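Local coordinates for Fe-regulated protein B (Neisseria meningitidis, PDB 4AIP) that transports iron across the outer membrane as a TonB-dependent β-barrel receptor, possibly acting on iron-siderophore complexes, at residues 148-153 with 160-165; 261-266 with 317-322; 278-283 with 297-302; 340-345 with 353-358; 532-537 with 557-562. One frame throughout, in Å; residues are numbered along the deposited sequence.

Contact 1. Residues 148-153 with 160-165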
# COMPACT_ATOMS: atom_id res chain seq x y z
N SER B 148 21.72 3.22 23.76
CA SER B 148 22.40 3.38 25.04
C SER B 148 21.35 3.13 26.12
O SER B 148 20.14 3.04 25.83
CB SER B 148 22.91 4.83 25.18
OG SER B 148 24.05 5.12 24.35
N VAL B 149 21.80 3.00 27.35
CA VAL B 149 20.91 2.67 28.50
C VAL B 149 21.36 3.48 29.71
O VAL B 149 22.54 3.80 29.88
CB VAL B 149 20.86 1.12 28.77
CG1 VAL B 149 22.15 0.66 29.31
CG2 VAL B 149 19.73 0.72 29.68
N GLN B 150 20.40 3.89 30.50
CA GLN B 150 20.67 4.58 31.75
C GLN B 150 19.70 3.99 32.75
O GLN B 150 18.47 3.91 32.47
CB GLN B 150 20.61 6.14 31.60
CG GLN B 150 19.29 6.86 31.96
CD GLN B 150 18.94 7.00 33.50
OE1 GLN B 150 19.69 6.63 34.43
NE2 GLN B 150 17.75 7.54 33.74
N LYS B 151 20.24 3.57 33.89
CA LYS B 151 19.51 2.67 34.79
C LYS B 151 19.25 3.37 36.09
O LYS B 151 20.12 4.10 36.58
CB LYS B 151 20.30 1.40 35.03
CG LYS B 151 20.74 0.71 33.76
CD LYS B 151 21.44 -0.65 34.06
CE LYS B 151 22.52 -0.87 33.02
NZ LYS B 151 23.01 -2.26 32.91
N GLY B 152 18.06 3.16 36.65
CA GLY B 152 17.69 3.82 37.93
C GLY B 152 17.47 5.34 37.74
O GLY B 152 17.29 5.83 36.59
N ALA B 153 17.49 6.07 38.86
CA ALA B 153 17.23 7.51 38.88
C ALA B 153 18.42 8.22 38.25
O ALA B 153 19.58 7.93 38.58
CB ALA B 153 16.98 7.98 40.29
N ILE B 160 12.78 14.33 31.89
CA ILE B 160 11.61 14.28 32.70
C ILE B 160 11.39 12.86 33.08
O ILE B 160 11.39 12.00 32.22
CB ILE B 160 10.36 14.77 31.92
CG1 ILE B 160 10.27 16.28 31.92
CG2 ILE B 160 9.08 14.15 32.50
CD1 ILE B 160 9.71 16.83 30.59
N GLY B 161 11.18 12.58 34.37
CA GLY B 161 10.63 11.26 34.75
C GLY B 161 11.67 10.16 34.95
O GLY B 161 11.33 8.97 35.02
N ALA B 162 12.93 10.56 35.08
CA ALA B 162 14.00 9.61 35.17
C ALA B 162 14.16 8.86 36.49
O ALA B 162 15.26 8.87 37.07
CB ALA B 162 15.34 10.25 34.77
N THR B 163 13.12 8.15 36.92
CA THR B 163 13.16 7.48 38.19
C THR B 163 13.82 6.14 38.05
O THR B 163 14.69 5.75 38.87
CB THR B 163 11.77 7.29 38.84
OG1 THR B 163 10.96 6.51 37.98
CG2 THR B 163 11.07 8.61 39.19
N ASN B 164 13.46 5.41 37.00
CA ASN B 164 13.97 4.06 36.88
C ASN B 164 14.87 3.81 35.65
O ASN B 164 15.39 2.69 35.51
CB ASN B 164 12.80 3.07 36.94
CG ASN B 164 12.53 2.61 38.35
OD1 ASN B 164 11.37 2.50 38.82
ND2 ASN B 164 13.64 2.30 39.06
N GLY B 165 15.06 4.82 34.77
CA GLY B 165 16.03 4.69 33.67
C GLY B 165 15.36 4.56 32.31
O GLY B 165 14.11 4.65 32.19
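The side-chain amide of Q150 lies with one face over the backbone of G165, its CD 3.7 Å from G165 CA, while its outer end reaches the methyl of A162. A bend at chi2 (74°) carries the chain forward and across, bringing the flat group over the returning segment. Beneath it the two backbones come close: K151 and G165 form an antiparallel non-hydrogen-bonded pair, their CA atoms 4.2 Å apart. The next step is held by a weak, bent bond from G152 N to N164 O (2.9 Å, 137° at the hydrogen). Further along, A153 presents its CA-H to A162 O at 3.0 Å, and its CB rests 3.5 Å from T163 O. A162, whose carbonyl takes the CA-H, is the centre of an inverse gamma turn. The ammonium of K151 leaves the contact for a salt bridge with E590 on the barrel wall, and the carbonyl of A153 is taken by K66 and N502. Nearly everything that touches here is buried. The loop leaves strand 144-151 and returns as strand 165-171, its antiparallel neighbour in the four-stranded mixed sheet of the plug domain that fills the barrel of TonB-dependent receptors.

Contact 2. Residues 261-266 with 317-322; sequences DDDHRI and GKNLGF
Two neighbouring antiparallel strands of the transmembrane β-barrel, 264-276 and 302-318, meet here at a rim where short turns join the strands, as at the periplasmic end of TonB-dependent receptors. H264 pairs with G317 in a non-hydrogen-bonded pair, CA to CA 4.4 Å, and one step outward K318 N donates to D263 O at 2.8 Å, within the carbonyl plane but bent (144° at the hydrogen). The same oxygen also receives a CA-H contact from G317 CA at 3.2 Å. Beyond this pair both chains peel off into turns. The H264 ring sits obliquely to the backbone of G317 and K318, with NE2 4.3 Å from L320 CG, and also meets the ring of F259 on the preceding strand. R265 is turned from the partner segment to a salt bridge with D213. On the exposed side the D263 and K318 side chains cross at about a right angle, and the carboxylate stays 4.8 Å from the ammonium (OD1 to NZ), beyond direct contact. D263 CB lies 3.3 Å from K318 O, and with CG beside the backbone N (chi1 -79°) the carboxylate is turned so that OD2 comes 3.5 Å from N319 ND2.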
# COMPACT_ATOMS: atom_id res chain seq x y z
N ASP B 261 31.35 27.21 10.52
CA ASP B 261 32.63 26.62 10.95
C ASP B 261 32.41 25.21 11.50
O ASP B 261 33.25 24.67 12.26
CB ASP B 261 33.33 27.52 11.99
CG ASP B 261 33.81 28.82 11.38
OD1 ASP B 261 34.63 28.72 10.43
OD2 ASP B 261 33.37 29.93 11.82
N ASP B 262 31.26 24.63 11.13
CA ASP B 262 30.78 23.36 11.68
C ASP B 262 30.45 23.37 13.14
O ASP B 262 30.49 22.31 13.79
CB ASP B 262 31.77 22.22 11.40
CG ASP B 262 31.88 21.93 9.93
OD1 ASP B 262 31.17 22.59 9.12
OD2 ASP B 262 32.69 21.03 9.57
N ASP B 263 30.13 24.56 13.66
CA ASP B 263 29.78 24.69 15.04
C ASP B 263 28.26 24.84 15.22
O ASP B 263 27.75 24.90 16.33
CB ASP B 263 30.67 25.75 15.71
CG ASP B 263 32.09 25.20 16.06
OD1 ASP B 263 32.28 23.96 16.30
OD2 ASP B 263 33.05 26.00 16.09
N HIS B 264 27.54 24.83 14.12
CA HIS B 264 26.09 24.90 14.16
C HIS B 264 25.40 23.83 13.29
O HIS B 264 25.85 23.56 12.16
CB HIS B 264 25.65 26.28 13.68
CG HIS B 264 26.02 27.38 14.62
ND1 HIS B 264 27.32 27.87 14.73
CD2 HIS B 264 25.27 28.09 15.50
CE1 HIS B 264 27.34 28.82 15.65
NE2 HIS B 264 26.11 28.99 16.12
N ARG B 265 24.31 23.26 13.78
CA ARG B 265 23.54 22.30 13.01
C ARG B 265 22.03 22.30 13.30
O ARG B 265 21.64 22.22 14.47
CB ARG B 265 24.10 20.91 13.21
CG ARG B 265 23.37 19.83 12.32
CD ARG B 265 24.01 18.46 12.44
NE ARG B 265 23.35 17.44 11.62
CZ ARG B 265 23.43 17.32 10.29
NH1 ARG B 265 24.09 18.20 9.52
NH2 ARG B 265 22.79 16.33 9.70
N ILE B 266 21.20 22.35 12.24
CA ILE B 266 19.74 22.19 12.40
C ILE B 266 19.38 20.95 11.62
O ILE B 266 19.80 20.80 10.50
CB ILE B 266 18.93 23.39 11.90
CG1 ILE B 266 19.15 24.57 12.81
CG2 ILE B 266 17.46 23.13 11.94
CD1 ILE B 266 19.55 25.86 12.09
N GLY B 317 24.38 23.96 18.72
CA GLY B 317 25.44 24.94 18.53
C GLY B 317 26.56 24.75 19.54
O GLY B 317 26.33 24.37 20.67
N LYS B 318 27.78 25.02 19.10
CA LYS B 318 28.99 24.85 19.89
C LYS B 318 29.79 26.14 19.80
O LYS B 318 29.81 26.74 18.73
CB LYS B 318 29.84 23.78 19.23
CG LYS B 318 29.82 22.45 19.91
CD LYS B 318 30.62 21.47 19.13
CE LYS B 318 29.79 20.93 17.98
NZ LYS B 318 30.46 19.72 17.51
N ASN B 319 30.48 26.56 20.87
CA ASN B 319 31.34 27.78 20.82
C ASN B 319 30.56 29.04 20.48
O ASN B 319 30.92 29.81 19.59
CB ASN B 319 32.53 27.62 19.84
CG ASN B 319 33.50 26.49 20.25
OD1 ASN B 319 33.45 25.96 21.37
ND2 ASN B 319 34.39 26.13 19.33
N LEU B 320 29.45 29.25 21.19
CA LEU B 320 28.54 30.34 20.89
C LEU B 320 28.95 31.63 21.61
O LEU B 320 28.24 32.66 21.51
CB LEU B 320 27.11 29.97 21.26
CG LEU B 320 26.30 29.04 20.38
CD1 LEU B 320 26.24 27.71 20.97
CD2 LEU B 320 24.91 29.60 20.35
N GLY B 321 30.07 31.56 22.34
CA GLY B 321 30.59 32.65 23.14
C GLY B 321 29.84 32.82 24.44
O GLY B 321 30.46 32.83 25.51
N PHE B 322 28.52 32.96 24.36
CA PHE B 322 27.72 33.07 25.56
C PHE B 322 27.54 31.71 26.22
O PHE B 322 27.16 31.63 27.39
CB PHE B 322 26.41 33.88 25.41
CG PHE B 322 25.47 33.41 24.32
CD1 PHE B 322 24.62 32.31 24.51
CD2 PHE B 322 25.35 34.16 23.13
CE1 PHE B 322 23.70 31.93 23.50
CE2 PHE B 322 24.44 33.80 22.12
CZ PHE B 322 23.61 32.69 22.29

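Contact 3. Residues 278-283 with 297-302; sequences IRTVRE and DRQAPA
R282 NH1 makes two bonds to the end of the short helix 296-299: a nearly straight one to R298 O (3.0 Å, 173° at the hydrogen) and a shorter one to Q299 OE1 (2.7 Å). Both acceptors lie close to the guanidinium plane, which fixes the rotation of the group; R298 O is nevertheless approached from above its own carbonyl plane. R298 NH1 lies over one face of this guanidinium, toward its rim, the two planes 38° apart and R282 NH2 only 3.3 Å from R298 NH2. Such a pairing of like charges is probably eased by the carbonyl of R293, which takes up R298 NH1. Q299, bent at chi2 (-70°), also sends NE2 weakly to R282 O and on to the carbonyl of T286. Backbone bonds continue the join, V281 N to Q299 O at 2.9 Å and a reciprocal pair between R279 and A302. Within its own segment R279 is tied to E283 by a salt bridge. At the periphery I278 CG2 packs on P301 CB at 3.8 Å, and I278 also touches P354 of the second subunit. V281 CG2 meets A300 CB at 4.0 Å, where positive phi ends the helix. This is a long loop linking barrel strands, probably extracellular, near R276, at which L-glutamate has been seen in another structure of this protein, though none is bound here.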
# COMPACT_ATOMS: atom_id res chain seq x y z
N ILE B 278 -3.61 -9.10 11.77
CA ILE B 278 -4.77 -9.49 12.50
C ILE B 278 -4.22 -9.81 13.92
O ILE B 278 -3.35 -10.69 14.10
CB ILE B 278 -5.42 -10.76 11.91
CG1 ILE B 278 -5.55 -10.70 10.38
CG2 ILE B 278 -6.74 -11.06 12.59
CD1 ILE B 278 -6.58 -9.75 9.87
N ARG B 279 -4.73 -9.10 14.92
CA ARG B 279 -4.15 -9.15 16.22
C ARG B 279 -5.31 -9.29 17.11
O ARG B 279 -6.46 -9.04 16.70
CB ARG B 279 -3.45 -7.85 16.53
CG ARG B 279 -2.28 -7.57 15.56
CD ARG B 279 -1.03 -8.40 15.89
NE ARG B 279 -0.44 -7.95 17.15
CZ ARG B 279 0.54 -8.54 17.82
NH1 ARG B 279 1.06 -9.68 17.39
NH2 ARG B 279 0.98 -8.03 18.95
N THR B 280 -5.04 -9.69 18.34
CA THR B 280 -6.09 -10.06 19.25
C THR B 280 -6.35 -8.88 20.16
O THR B 280 -5.50 -8.00 20.33
CB THR B 280 -5.68 -11.33 20.06
OG1 THR B 280 -4.53 -11.05 20.86
CG2 THR B 280 -5.27 -12.40 19.17
N VAL B 281 -7.56 -8.81 20.70
CA VAL B 281 -7.89 -7.81 21.70
C VAL B 281 -6.90 -8.26 22.74
O VAL B 281 -6.78 -9.46 22.94
CB VAL B 281 -9.32 -8.05 22.25
CG1 VAL B 281 -9.64 -7.08 23.44
CG2 VAL B 281 -10.39 -8.01 21.13
N ARG B 282 -6.13 -7.43 23.38
CA ARG B 282 -5.18 -8.07 24.35
C ARG B 282 -4.02 -8.79 23.72
O ARG B 282 -3.98 -10.02 23.73
CB ARG B 282 -5.86 -9.16 25.20
CG ARG B 282 -6.82 -8.72 26.23
CD ARG B 282 -7.30 -9.91 27.03
NE ARG B 282 -8.67 -9.74 27.47
CZ ARG B 282 -9.76 -10.01 26.73
NH1 ARG B 282 -9.63 -10.50 25.49
NH2 ARG B 282 -10.96 -9.79 27.23
N GLU B 283 -3.03 -8.05 23.26
CA GLU B 283 -1.91 -8.67 22.55
C GLU B 283 -0.94 -9.49 23.39
O GLU B 283 -0.05 -10.19 22.85
CB GLU B 283 -1.17 -7.59 21.80
CG GLU B 283 -2.13 -6.71 21.05
CD GLU B 283 -1.43 -5.77 20.12
OE1 GLU B 283 -0.17 -5.61 20.18
OE2 GLU B 283 -2.17 -5.16 19.32
N ASP B 297 -13.47 -16.02 20.87
CA ASP B 297 -14.56 -15.03 20.99
C ASP B 297 -14.18 -13.86 21.89
O ASP B 297 -14.36 -12.71 21.51
CB ASP B 297 -15.88 -15.69 21.48
CG ASP B 297 -16.20 -16.98 20.70
OD1 ASP B 297 -15.70 -18.07 21.16
OD2 ASP B 297 -16.91 -16.92 19.63
N ARG B 298 -13.65 -14.16 23.08
CA ARG B 298 -13.19 -13.11 24.00
C ARG B 298 -12.03 -12.31 23.44
O ARG B 298 -11.96 -11.10 23.65
CB ARG B 298 -12.78 -13.70 25.34
CG ARG B 298 -13.94 -14.22 26.18
CD ARG B 298 -13.50 -14.37 27.67
NE ARG B 298 -13.57 -13.11 28.42
CZ ARG B 298 -12.53 -12.44 28.93
NH1 ARG B 298 -11.29 -12.90 28.81
NH2 ARG B 298 -12.75 -11.31 29.60
N GLN B 299 -11.14 -13.02 22.73
CA GLN B 299 -9.93 -12.47 22.11
C GLN B 299 -10.14 -11.85 20.73
O GLN B 299 -9.24 -11.14 20.24
CB GLN B 299 -8.84 -13.54 22.05
CG GLN B 299 -8.08 -13.72 23.35
CD GLN B 299 -7.18 -12.53 23.65
OE1 GLN B 299 -7.65 -11.45 24.00
NE2 GLN B 299 -5.89 -12.72 23.52
N ALA B 300 -11.30 -12.13 20.12
CA ALA B 300 -11.80 -11.49 18.91
C ALA B 300 -10.77 -10.80 18.04
O ALA B 300 -10.72 -9.59 17.97
CB ALA B 300 -12.97 -10.50 19.25
N PRO B 301 -9.94 -11.58 17.32
CA PRO B 301 -8.91 -10.97 16.48
C PRO B 301 -9.53 -10.12 15.40
O PRO B 301 -10.58 -10.48 14.89
CB PRO B 301 -8.25 -12.17 15.84
CG PRO B 301 -8.37 -13.17 16.85
CD PRO B 301 -9.78 -13.04 17.32
N ALA B 302 -8.87 -9.01 15.08
CA ALA B 302 -9.35 -8.07 14.09
C ALA B 302 -8.14 -7.38 13.52
O ALA B 302 -7.13 -7.30 14.21
CB ALA B 302 -10.22 -7.08 14.78

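Contact 4. Residues 340-345 with 353-358; sequences ADDSGT and GPNHTR
D341 OD1 accepts the backbone N-H of G353 at 2.9 Å, approached from the anti side and 33° out of the carboxylate plane. The N-H of S343 reaches the same oxygen at 3.2 Å from the opposite face, so one carboxylate oxygen clasps both segments. Its position follows from CG standing anti to the D341 backbone N (chi1 -178°). Next to it the backbones join directly, D342 N donating to G353 O at 3.2 Å. The second carboxylate grips the far chain by its side chain: N355 ND2 gives its hydrogen to the anti lone pair of D342 OD2 at 3.0 Å, the acceptor lying near the amide plane, while amide and carboxylate planes stand 65° apart. Further out, the D342 carboxylate is itself heavily held. OD2 has a salt bridge to R337, and OD1 accepts from S339 OG and, 2.9 Å away, from T345 OG1. These bonds probably keep the acid ionised. The same residues lie in a type I turn, D342 to T345, closed by T345 N bonding to D342 O. D341 to S343 make an Asx turn that runs into this β-turn, and together they gather the base of the loop that connects the adjacent barrel strands 325-339 and 355-371.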
# COMPACT_ATOMS: atom_id res chain seq x y z
N ALA B 340 -9.90 -2.02 12.59
CA ALA B 340 -10.94 -2.08 11.53
C ALA B 340 -12.32 -2.43 12.05
O ALA B 340 -13.30 -2.10 11.41
CB ALA B 340 -10.55 -3.06 10.42
N ASP B 341 -12.39 -3.15 13.16
CA ASP B 341 -13.65 -3.42 13.80
C ASP B 341 -13.43 -3.62 15.28
O ASP B 341 -12.69 -4.54 15.67
CB ASP B 341 -14.34 -4.64 13.21
CG ASP B 341 -15.70 -4.89 13.85
OD1 ASP B 341 -16.28 -3.92 14.42
OD2 ASP B 341 -16.17 -6.06 13.77
N ASP B 342 -14.09 -2.80 16.10
CA ASP B 342 -13.91 -2.95 17.55
C ASP B 342 -15.12 -3.52 18.31
O ASP B 342 -15.21 -3.32 19.52
CB ASP B 342 -13.41 -1.64 18.18
CG ASP B 342 -11.89 -1.61 18.33
OD1 ASP B 342 -11.22 -2.64 18.08
OD2 ASP B 342 -11.35 -0.55 18.71
N SER B 343 -16.04 -4.19 17.59
CA SER B 343 -17.22 -4.84 18.17
C SER B 343 -16.91 -5.85 19.29
O SER B 343 -17.65 -5.93 20.27
CB SER B 343 -18.04 -5.60 17.11
OG SER B 343 -17.90 -5.02 15.84
N GLY B 344 -15.85 -6.63 19.10
CA GLY B 344 -15.43 -7.64 20.08
C GLY B 344 -14.36 -7.11 21.00
O GLY B 344 -13.72 -7.88 21.67
N THR B 345 -14.14 -5.80 21.03
CA THR B 345 -13.19 -5.19 21.93
C THR B 345 -13.89 -4.48 23.10
O THR B 345 -14.27 -3.32 22.95
CB THR B 345 -12.30 -4.18 21.19
OG1 THR B 345 -11.87 -4.75 19.95
CG2 THR B 345 -11.08 -3.77 22.02
N GLY B 353 -17.23 -1.29 13.85
CA GLY B 353 -16.46 -0.73 12.73
C GLY B 353 -15.19 -0.03 13.15
O GLY B 353 -14.75 -0.19 14.28
N PRO B 354 -14.61 0.77 12.25
CA PRO B 354 -13.28 1.34 12.51
C PRO B 354 -13.22 2.29 13.70
O PRO B 354 -14.18 3.04 13.99
CB PRO B 354 -12.95 2.10 11.23
CG PRO B 354 -13.91 1.59 10.23
CD PRO B 354 -15.15 1.29 10.99
N ASN B 355 -12.10 2.19 14.41
CA ASN B 355 -11.88 2.91 15.63
C ASN B 355 -10.46 3.34 15.72
O ASN B 355 -9.54 2.62 15.36
CB ASN B 355 -12.28 2.08 16.84
CG ASN B 355 -12.32 2.91 18.12
OD1 ASN B 355 -12.82 4.01 18.13
ND2 ASN B 355 -11.79 2.36 19.21
N HIS B 356 -10.28 4.53 16.23
CA HIS B 356 -9.04 5.18 16.05
C HIS B 356 -8.77 5.93 17.30
O HIS B 356 -9.61 6.67 17.71
CB HIS B 356 -9.40 6.08 14.95
CG HIS B 356 -8.32 6.87 14.41
ND1 HIS B 356 -7.21 6.31 13.88
CD2 HIS B 356 -8.25 8.19 14.20
CE1 HIS B 356 -6.46 7.27 13.38
NE2 HIS B 356 -7.06 8.42 13.59
N THR B 357 -7.63 5.69 17.93
CA THR B 357 -7.31 6.25 19.20
C THR B 357 -5.98 6.92 19.08
O THR B 357 -5.02 6.34 18.57
CB THR B 357 -7.23 5.13 20.28
OG1 THR B 357 -8.49 4.42 20.34
CG2 THR B 357 -6.96 5.71 21.64
N ARG B 358 -5.89 8.16 19.54
CA ARG B 358 -4.59 8.88 19.44
C ARG B 358 -4.01 9.32 20.74
O ARG B 358 -4.75 9.61 21.67
CB ARG B 358 -4.73 10.06 18.57
CG ARG B 358 -5.17 9.61 17.22
CD ARG B 358 -5.88 10.68 16.54
NE ARG B 358 -4.95 11.76 16.51
CZ ARG B 358 -5.19 12.98 16.02
NH1 ARG B 358 -6.30 13.36 15.48
NH2 ARG B 358 -4.30 13.86 16.06

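Contact 5. Residues 532-537 with 557-562; sequences ERARNT and QTIKDA
E532 sets its CB against I559 CG2 at 3.8 Å, and its CG then passes 3.5 Å from D561 O. With CG beside the backbone N (chi1 -68°) and the chain extended beyond, CD runs on over A562, where OE2 comes to 3.4 Å from A562 CA. The tip is anchored past the segment: OE2 accepts from the backbone N of L563 and OE1 forms a salt bridge with R509, so the acid fastens the bend where the chain turns a corner at D561. Strands 532-544 and 548-563 are the two arms of a β-hairpin in the barrel wall, antiparallel here at 161°. R533 pairs with K560 and R535 with T558 through reciprocal backbone bonds, the shortest from R535 N to T558 O at 2.7 Å. On the face of A534 and I559, A534 CB packs on I559 CG1 at 3.9 Å, and Q557, bent at chi2 (89°), sends NE2 to the carbonyl of T163 in the plug domain. On the other face R535 folds back beside T558, the two side chains pointing the same way. T558 CB lies under one face of the guanidinium, toward its rim, with R535 NH2 3.9 Å from T558 OG1.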
# COMPACT_ATOMS: atom_id res chain seq x y z
N GLU B 532 5.51 10.26 42.06
CA GLU B 532 6.38 9.25 42.61
C GLU B 532 7.75 9.86 42.76
O GLU B 532 8.15 10.70 41.94
CB GLU B 532 6.49 8.07 41.64
CG GLU B 532 5.19 7.32 41.53
CD GLU B 532 5.20 6.23 40.47
OE1 GLU B 532 6.06 6.31 39.54
OE2 GLU B 532 4.32 5.33 40.55
N ARG B 533 8.50 9.42 43.76
CA ARG B 533 9.77 10.02 43.98
C ARG B 533 10.79 9.01 44.41
O ARG B 533 10.64 8.35 45.42
CB ARG B 533 9.67 11.11 45.02
CG ARG B 533 10.95 11.87 45.10
CD ARG B 533 10.72 13.08 45.94
NE ARG B 533 11.82 14.05 45.80
CZ ARG B 533 12.59 14.47 46.79
NH1 ARG B 533 12.38 14.10 48.04
NH2 ARG B 533 13.57 15.29 46.51
N ALA B 534 11.87 8.97 43.64
CA ALA B 534 12.86 7.92 43.73
C ALA B 534 14.06 8.43 44.45
O ALA B 534 14.49 9.57 44.21
CB ALA B 534 13.30 7.45 42.30
N ARG B 535 14.67 7.55 45.26
CA ARG B 535 15.92 7.83 45.90
C ARG B 535 16.76 6.64 45.53
O ARG B 535 16.52 5.50 45.98
CB ARG B 535 15.71 7.95 47.43
CG ARG B 535 16.92 8.59 48.19
CD ARG B 535 17.28 7.92 49.51
NE ARG B 535 16.07 7.56 50.24
CZ ARG B 535 15.93 6.48 51.03
NH1 ARG B 535 16.93 5.66 51.20
NH2 ARG B 535 14.77 6.23 51.63
N ASN B 536 17.73 6.89 44.67
CA ASN B 536 18.50 5.85 44.11
C ASN B 536 19.97 6.05 44.52
O ASN B 536 20.59 7.08 44.22
CB ASN B 536 18.31 5.78 42.59
CG ASN B 536 19.32 4.86 41.93
OD1 ASN B 536 19.19 3.61 41.98
ND2 ASN B 536 20.35 5.47 41.32
N THR B 537 20.51 5.06 45.22
CA THR B 537 21.89 5.13 45.65
C THR B 537 22.59 4.00 45.01
O THR B 537 22.05 2.88 44.99
CB THR B 537 21.99 4.84 47.16
OG1 THR B 537 21.07 5.69 47.87
CG2 THR B 537 23.43 5.07 47.65
N GLN B 557 17.22 1.29 45.49
CA GLN B 557 16.16 2.20 45.05
C GLN B 557 14.99 2.20 46.05
O GLN B 557 14.48 1.13 46.44
CB GLN B 557 15.66 1.78 43.66
CG GLN B 557 14.47 2.60 43.13
CD GLN B 557 14.91 3.86 42.33
OE1 GLN B 557 15.59 4.76 42.86
NE2 GLN B 557 14.57 3.89 41.06
N THR B 558 14.54 3.39 46.44
CA THR B 558 13.25 3.53 47.11
C THR B 558 12.42 4.51 46.33
O THR B 558 12.93 5.56 45.92
CB THR B 558 13.40 4.04 48.62
OG1 THR B 558 14.15 3.08 49.37
CG2 THR B 558 12.06 4.23 49.33
N ILE B 559 11.14 4.21 46.13
CA ILE B 559 10.27 5.14 45.43
C ILE B 559 9.00 5.29 46.21
O ILE B 559 8.27 4.29 46.42
CB ILE B 559 9.91 4.69 44.02
CG1 ILE B 559 11.15 4.30 43.21
CG2 ILE B 559 9.12 5.82 43.27
CD1 ILE B 559 10.82 3.98 41.76
N LYS B 560 8.70 6.53 46.61
CA LYS B 560 7.56 6.83 47.46
C LYS B 560 6.41 7.25 46.60
O LYS B 560 6.63 7.75 45.47
CB LYS B 560 7.93 7.98 48.40
CG LYS B 560 9.12 7.63 49.36
CD LYS B 560 9.18 8.47 50.68
CE LYS B 560 10.06 7.76 51.67
NZ LYS B 560 9.92 8.33 53.02
N ASP B 561 5.18 7.07 47.10
CA ASP B 561 3.95 7.55 46.44
C ASP B 561 3.63 6.88 45.09
O ASP B 561 2.97 7.47 44.20
CB ASP B 561 3.93 9.07 46.32
CG ASP B 561 3.98 9.76 47.68
OD1 ASP B 561 3.26 9.31 48.56
OD2 ASP B 561 4.73 10.74 47.86
N ALA B 562 4.03 5.63 44.95
CA ALA B 562 3.64 4.84 43.80
C ALA B 562 2.13 4.86 43.57
O ALA B 562 1.33 4.89 44.53
CB ALA B 562 4.11 3.42 43.97

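From the N terminus, contact 1 comes first and closes a six-residue loop inside the plug domain. The barrel contacts follow. Contact 2 joins two barrel strands across fifty intervening residues, and contact 3 is nested within that long excursion, at the far end of the same strands, their centres about 52 Å apart. Contact 4 then shuts the base of the next loop, and contact 5 pairs the arms of a later hairpin; no two contacts cross. Contacts 3 and 4 touch in space, V281 and A300 packing against G344. Contacts 1 and 5, far apart in sequence, also touch, with A153 against N536, so plug and barrel wall meet there.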